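Extracellular solute-binding protein, family 1 (Bifidobacterium longum subsp. infantis, PDB 6FTH) probably captures human milk oligosaccharides outside the cell and delivers them to an ABC transporter for uptake. Local coordinates at residues E363-S366 and V367-F370; M46-A49 and K50-A54; D111-P114 and N115-Q118. All coordinates share one frame; numbering follows the deposited sequence.

How the contacts relate
Contacts 1 and 2 lie in neighbouring helices that pack on one another: Tyr-365 and Gln-368 of helix 363-371 rest against Trp-48, Asp-51 and Leu-52 of helix 47-56. Contact 1 is the most buried, and there glutamine amides reinforce backbone carbonyls. Contact 2 is half buried, with an indole and a leucine turned inward and a glutamine-aspartate bond on the outer side. Contact 3, whose centre is about 16 Å from that of contact 1, begins helix 114-122 and touches neither of the others. It joins a buried methionine-valine pair to an exposed salt bridge, and helix 350-360 contacts both it and contact 2.

Contact 1: E363-S366 and V367-F370; sequences EKYS and VQQF
Gln-368 and Gln-369 each bring their side-chain amide back to the backbone carbonyl one turn earlier in alpha-helix 363-371, adding a second bond to two successive i to i+4 links. The firmly held part is at Tyr-365 O, which receives Gln-369 N at 2.8 Å and Gln-369 NE2 at 3.3 Å from opposite faces of its carbonyl plane. Gln-369 NE2 also reaches Ser-410 O, while Trp-48 and Phe-409 pack on this side chain; an amide with two donor hydrogens suits a buried place lined by carbonyls. Gln-368 compensates for a weaker link. Its backbone N is 3.5 Å from Lys-364 O, a weak bond, but NE2 meets the same oxygen at 3.1 Å from above the carbonyl plane. With chi1 at -70°, CG lies beside the backbone N, and the extended chain runs back toward Lys-364. The amide stands 22° from the plane of the Tyr-365 ring, and its OE1 accepts from Phe-374 N. A leucine here would probably cost Lys-364 O the stronger of its two bonds from Gln-368 and leave Phe-374 N without this acceptor. The looser side is Lys-364: CG lies over the rim of one Tyr-365 face, and the rest of its chain runs on at the surface. Tyr-365 OH bonds Asp-55; a water links the Gln-368 amide to the Tyr-365 hydroxyl, accepting from NE2 at 2.9 Å and donating weakly to OH at 3.4 Å.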
# COMPACT_ATOMS: atom_id res chain seq x y z
N GLU A 363 -15.60 4.25 18.25
CA GLU A 363 -15.39 2.81 18.14
C GLU A 363 -16.62 2.12 17.55
O GLU A 363 -16.49 1.25 16.68
CB GLU A 363 -15.02 2.25 19.52
CG GLU A 363 -14.71 0.76 19.54
CD GLU A 363 -14.28 0.28 20.91
OE1 GLU A 363 -13.59 1.08 21.58
OE2 GLU A 363 -14.62 -0.87 21.30
N LYS A 364 -17.82 2.53 18.00
CA LYS A 364 -19.08 1.99 17.50
C LYS A 364 -19.14 1.97 15.98
O LYS A 364 -19.46 0.93 15.38
CB LYS A 364 -20.22 2.85 18.06
CG LYS A 364 -21.62 2.46 17.64
CD LYS A 364 -22.70 3.41 18.21
CE LYS A 364 -22.83 3.36 19.72
NZ LYS A 364 -23.97 4.20 20.21
N TYR A 365 -18.81 3.08 15.33
CA TYR A 365 -18.97 3.15 13.87
C TYR A 365 -17.70 2.78 13.11
O TYR A 365 -17.78 2.30 11.98
CB TYR A 365 -19.57 4.49 13.43
CG TYR A 365 -21.01 4.57 13.89
CD1 TYR A 365 -21.95 3.76 13.32
CD2 TYR A 365 -21.37 5.39 14.93
CE1 TYR A 365 -23.28 3.76 13.77
CE2 TYR A 365 -22.69 5.42 15.39
CZ TYR A 365 -23.63 4.60 14.80
OH TYR A 365 -24.93 4.59 15.25
N SER A 366 -16.53 2.95 13.71
CA SER A 366 -15.31 2.51 13.04
C SER A 366 -15.30 0.99 12.90
O SER A 366 -15.00 0.46 11.82
CB SER A 366 -14.08 3.00 13.80
OG SER A 366 -13.88 4.40 13.66
N VAL A 367 -15.67 0.27 13.96
CA VAL A 367 -15.70 -1.18 13.88
C VAL A 367 -16.76 -1.65 12.89
O VAL A 367 -16.51 -2.55 12.08
CB VAL A 367 -15.86 -1.82 15.27
CG1 VAL A 367 -16.07 -3.31 15.13
CG2 VAL A 367 -14.64 -1.52 16.13
N GLN A 368 -17.95 -1.02 12.92
CA GLN A 368 -19.02 -1.46 12.02
C GLN A 368 -18.73 -1.10 10.56
O GLN A 368 -19.06 -1.87 9.66
CB GLN A 368 -20.37 -0.91 12.48
CG GLN A 368 -20.86 -1.57 13.76
CD GLN A 368 -22.27 -1.12 14.10
OE1 GLN A 368 -23.24 -1.83 13.79
NE2 GLN A 368 -22.40 0.06 14.70
N GLN A 369 -18.08 0.04 10.29
CA GLN A 369 -17.67 0.27 8.91
C GLN A 369 -16.70 -0.79 8.44
O GLN A 369 -16.75 -1.25 7.30
CB GLN A 369 -17.00 1.62 8.75
CG GLN A 369 -17.82 2.84 8.91
CD GLN A 369 -16.93 4.04 8.84
OE1 GLN A 369 -16.45 4.41 7.76
NE2 GLN A 369 -16.59 4.61 9.99
N PHE A 370 -15.74 -1.13 9.29
CA PHE A 370 -14.64 -1.98 8.87
C PHE A 370 -15.10 -3.43 8.71
O PHE A 370 -14.70 -4.11 7.77
CB PHE A 370 -13.49 -1.84 9.89
CG PHE A 370 -12.24 -2.59 9.54
CD1 PHE A 370 -11.55 -2.36 8.36
CD2 PHE A 370 -11.71 -3.52 10.43
CE1 PHE A 370 -10.40 -3.07 8.04
CE2 PHE A 370 -10.55 -4.22 10.13
CZ PHE A 370 -9.90 -4.00 8.95
O HOH W 1 -24.91 1.19 15.65

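Contact 2: M46-A49 and K50-A54; sequences MQWA and KDLEA
The first turn of helix 47-56, the crossover helix of the beta-alpha-beta unit between strands 29-36 and 59-66, pairs Gln-47 with Asp-51 and Trp-48 with Leu-52. On the outer side, Gln-47 NE2 donates to Asp-51 OD1 at 2.9 Å. Amide donor and carboxylate acceptor one turn apart suit this solvent-facing side. The chain of Gln-47 bends at chi2 (66°), which turns the amide along the helix; the donor lies above the carboxylate plane, and the two flat groups are 43° apart. The backbone follows the same step, Asp-51 N bonding Gln-47 O at 2.9 Å. On the inner side, Leu-52 CD2 sits at the edge of the indole, 4.1 Å from Trp-48 CZ3. Trp-48 holds CG between its backbone N and carbonyl carbon (chi1 66°), a placement probably tolerated here because no helical turn precedes it. Its NE1 bonds Pro-403 O, while Leu-52 fills the space against Leu-356 and Leu-360. Glu-53 ties the helix to what follows: OE1 accepts from a water that also donates to Ala-49 O, and OE2 accepts from Ile-60 N. An apolar face turned inward and a polar one outward are characteristic of the amphipathic crossover helix in a beta-alpha-beta unit.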
# COMPACT_ATOMS: atom_id res chain seq x y z
N MET A 46 -27.10 -0.86 4.72
CA MET A 46 -26.32 -1.24 5.89
C MET A 46 -26.95 -0.69 7.16
O MET A 46 -27.17 0.52 7.27
CB MET A 46 -24.90 -0.72 5.75
CG MET A 46 -24.17 -1.29 4.53
SD MET A 46 -22.58 -0.46 4.28
CE MET A 46 -22.10 -1.08 2.67
N GLN A 47 -27.22 -1.57 8.13
CA GLN A 47 -27.84 -1.15 9.37
C GLN A 47 -27.04 -0.07 10.08
O GLN A 47 -27.60 0.92 10.57
CB GLN A 47 -28.06 -2.36 10.29
CG GLN A 47 -28.74 -2.01 11.60
CD GLN A 47 -30.16 -1.53 11.39
OE1 GLN A 47 -30.95 -2.22 10.75
NE2 GLN A 47 -30.48 -0.34 11.88
N TRP A 48 -25.71 -0.25 10.17
CA TRP A 48 -24.91 0.75 10.88
C TRP A 48 -25.07 2.12 10.27
O TRP A 48 -25.00 3.13 10.99
CB TRP A 48 -23.43 0.33 10.94
CG TRP A 48 -22.73 0.30 9.61
CD1 TRP A 48 -22.49 -0.80 8.86
CD2 TRP A 48 -22.19 1.41 8.88
NE1 TRP A 48 -21.84 -0.46 7.70
CE2 TRP A 48 -21.64 0.89 7.69
CE3 TRP A 48 -22.12 2.79 9.11
CZ2 TRP A 48 -21.04 1.71 6.73
CZ3 TRP A 48 -21.51 3.60 8.16
CH2 TRP A 48 -20.99 3.05 6.98
N ALA A 49 -25.29 2.20 8.95
CA ALA A 49 -25.43 3.50 8.31
C ALA A 49 -26.77 4.15 8.66
O ALA A 49 -26.87 5.38 8.75
CB ALA A 49 -25.28 3.37 6.80
N LYS A 50 -27.81 3.33 8.85
CA LYS A 50 -29.09 3.84 9.34
C LYS A 50 -28.96 4.31 10.78
O LYS A 50 -29.45 5.39 11.14
CB LYS A 50 -30.15 2.74 9.21
CG LYS A 50 -30.60 2.48 7.79
CD LYS A 50 -31.95 1.75 7.76
CE LYS A 50 -32.46 1.56 6.33
NZ LYS A 50 -32.36 2.77 5.47
N ASP A 51 -28.28 3.51 11.61
CA ASP A 51 -27.99 3.92 12.98
C ASP A 51 -27.21 5.23 13.01
O ASP A 51 -27.50 6.12 13.82
CB ASP A 51 -27.17 2.84 13.70
CG ASP A 51 -27.93 1.55 13.93
OD1 ASP A 51 -29.16 1.51 13.69
OD2 ASP A 51 -27.30 0.56 14.37
N LEU A 52 -26.21 5.36 12.14
CA LEU A 52 -25.37 6.55 12.17
C LEU A 52 -26.19 7.79 11.88
O LEU A 52 -26.04 8.82 12.55
CB LEU A 52 -24.25 6.40 11.14
CG LEU A 52 -23.30 7.59 10.91
CD1 LEU A 52 -22.52 7.86 12.16
CD2 LEU A 52 -22.38 7.28 9.72
N GLU A 53 -27.05 7.71 10.87
CA GLU A 53 -27.90 8.83 10.50
C GLU A 53 -28.80 9.24 11.67
O GLU A 53 -28.93 10.42 11.97
CB GLU A 53 -28.75 8.44 9.29
CG GLU A 53 -29.60 9.58 8.79
CD GLU A 53 -30.26 9.26 7.46
OE1 GLU A 53 -30.35 8.07 7.10
OE2 GLU A 53 -30.68 10.21 6.77
N ALA A 54 -29.41 8.26 12.34
CA ALA A 54 -30.23 8.58 13.50
C ALA A 54 -29.40 9.25 14.58
O ALA A 54 -29.80 10.27 15.16
CB ALA A 54 -30.84 7.29 14.04
O HOH W 2 -28.28 6.37 6.49

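Contact 3: D111-P114 and N115-Q118; sequences DKMP and NVKQ
At Met-113 the chain leaves a 3-10 segment and enters helix 114-122, and Met-113 O receives the first helical bond, from Lys-117 N at 2.9 Å with an N-H...O angle of 163°. Val-116 N adds a weak, strongly bent bond to the same oxygen. The next step follows at once, Gln-118 N bonding Pro-114 O at 2.9 Å. Met-113 is the N-cap residue, and Pro-114 suits the first helical position because the N-H groups of a helix's first turn have no carbonyl of a preceding turn to bond, so a residue lacking one costs nothing. Asn-115 N is instead served from outside the helix by Asn-358 OD1 of helix 350-360.

On the buried side, Met-113 and Val-116 lie side by side. Met-113 CB is 3.7 Å from Val-116 CG2, and its SD lies 4.2 Å from the same methyl. The flexible thioether and the compact branched residue together fill the space beside Ala-357 and Tyr-361.

The exposed side is ionic. Lys-117 reaches back past the start of its own helix to Asp-111, its NZ 2.9 Å from OD1 in a salt bridge on the anti side of the carboxylate. A bend at chi3 (-66°) swings the long lysine chain over the turn, carrying CE to 4.1 Å from Pro-114 CA. Gln-118, further along the surface, gives its NE2 to Glu-122 OE2. The bridge from Lys-117 to Asp-111 is particular to this turn, whereas an N-cap residue followed by proline in the first helical position is typical of an alpha-helix N-terminus.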
# COMPACT_ATOMS: atom_id res chain seq x y z
N ASP A 111 -12.04 20.41 18.17
CA ASP A 111 -12.79 20.32 19.42
C ASP A 111 -14.20 19.79 19.20
O ASP A 111 -14.81 19.28 20.14
CB ASP A 111 -12.81 21.67 20.14
CG ASP A 111 -11.46 22.03 20.73
OD1 ASP A 111 -10.63 21.12 21.00
OD2 ASP A 111 -11.24 23.25 20.94
N LYS A 112 -14.72 19.89 17.98
CA LYS A 112 -15.99 19.26 17.64
C LYS A 112 -15.82 17.81 17.22
O LYS A 112 -16.83 17.15 16.91
CB LYS A 112 -16.71 20.05 16.53
CG LYS A 112 -17.02 21.49 16.93
CD LYS A 112 -17.91 22.19 15.94
CE LYS A 112 -17.85 23.69 16.13
NZ LYS A 112 -17.76 24.06 17.56
N MET A 113 -14.60 17.29 17.22
CA MET A 113 -14.32 15.90 16.84
C MET A 113 -13.45 15.22 17.88
O MET A 113 -12.33 14.79 17.59
CB MET A 113 -13.66 15.86 15.46
CG MET A 113 -14.53 16.43 14.37
SD MET A 113 -13.77 16.33 12.72
CE MET A 113 -12.41 17.47 12.86
N PRO A 114 -13.94 15.09 19.11
CA PRO A 114 -13.10 14.49 20.16
C PRO A 114 -12.62 13.08 19.83
O PRO A 114 -11.52 12.70 20.26
CB PRO A 114 -14.01 14.54 21.40
CG PRO A 114 -15.38 14.76 20.88
CD PRO A 114 -15.22 15.57 19.63
N ASN A 115 -13.38 12.29 19.07
CA ASN A 115 -12.92 10.94 18.76
C ASN A 115 -11.76 10.98 17.78
O ASN A 115 -10.91 10.08 17.77
CB ASN A 115 -14.07 10.09 18.20
CG ASN A 115 -15.18 9.85 19.22
OD1 ASN A 115 -14.93 9.72 20.41
ND2 ASN A 115 -16.41 9.81 18.75
N VAL A 116 -11.73 12.01 16.93
CA VAL A 116 -10.61 12.23 16.03
C VAL A 116 -9.41 12.73 16.81
O VAL A 116 -8.27 12.34 16.54
CB VAL A 116 -11.00 13.23 14.92
CG1 VAL A 116 -9.79 13.54 14.01
CG2 VAL A 116 -12.17 12.73 14.08
N LYS A 117 -9.63 13.62 17.78
CA LYS A 117 -8.52 14.02 18.64
C LYS A 117 -7.90 12.82 19.34
O LYS A 117 -6.68 12.74 19.51
CB LYS A 117 -9.00 15.04 19.69
CG LYS A 117 -9.17 16.44 19.16
CD LYS A 117 -9.16 17.46 20.30
CE LYS A 117 -10.34 17.31 21.21
NZ LYS A 117 -10.35 18.47 22.18
N GLN A 118 -8.74 11.89 19.80
CA GLN A 118 -8.22 10.70 20.47
C GLN A 118 -7.42 9.84 19.50
O GLN A 118 -6.35 9.32 19.84
CB GLN A 118 -9.38 9.92 21.09
CG GLN A 118 -8.94 8.78 21.94
CD GLN A 118 -8.31 9.25 23.22
OE1 GLN A 118 -8.61 10.34 23.70
NE2 GLN A 118 -7.44 8.44 23.78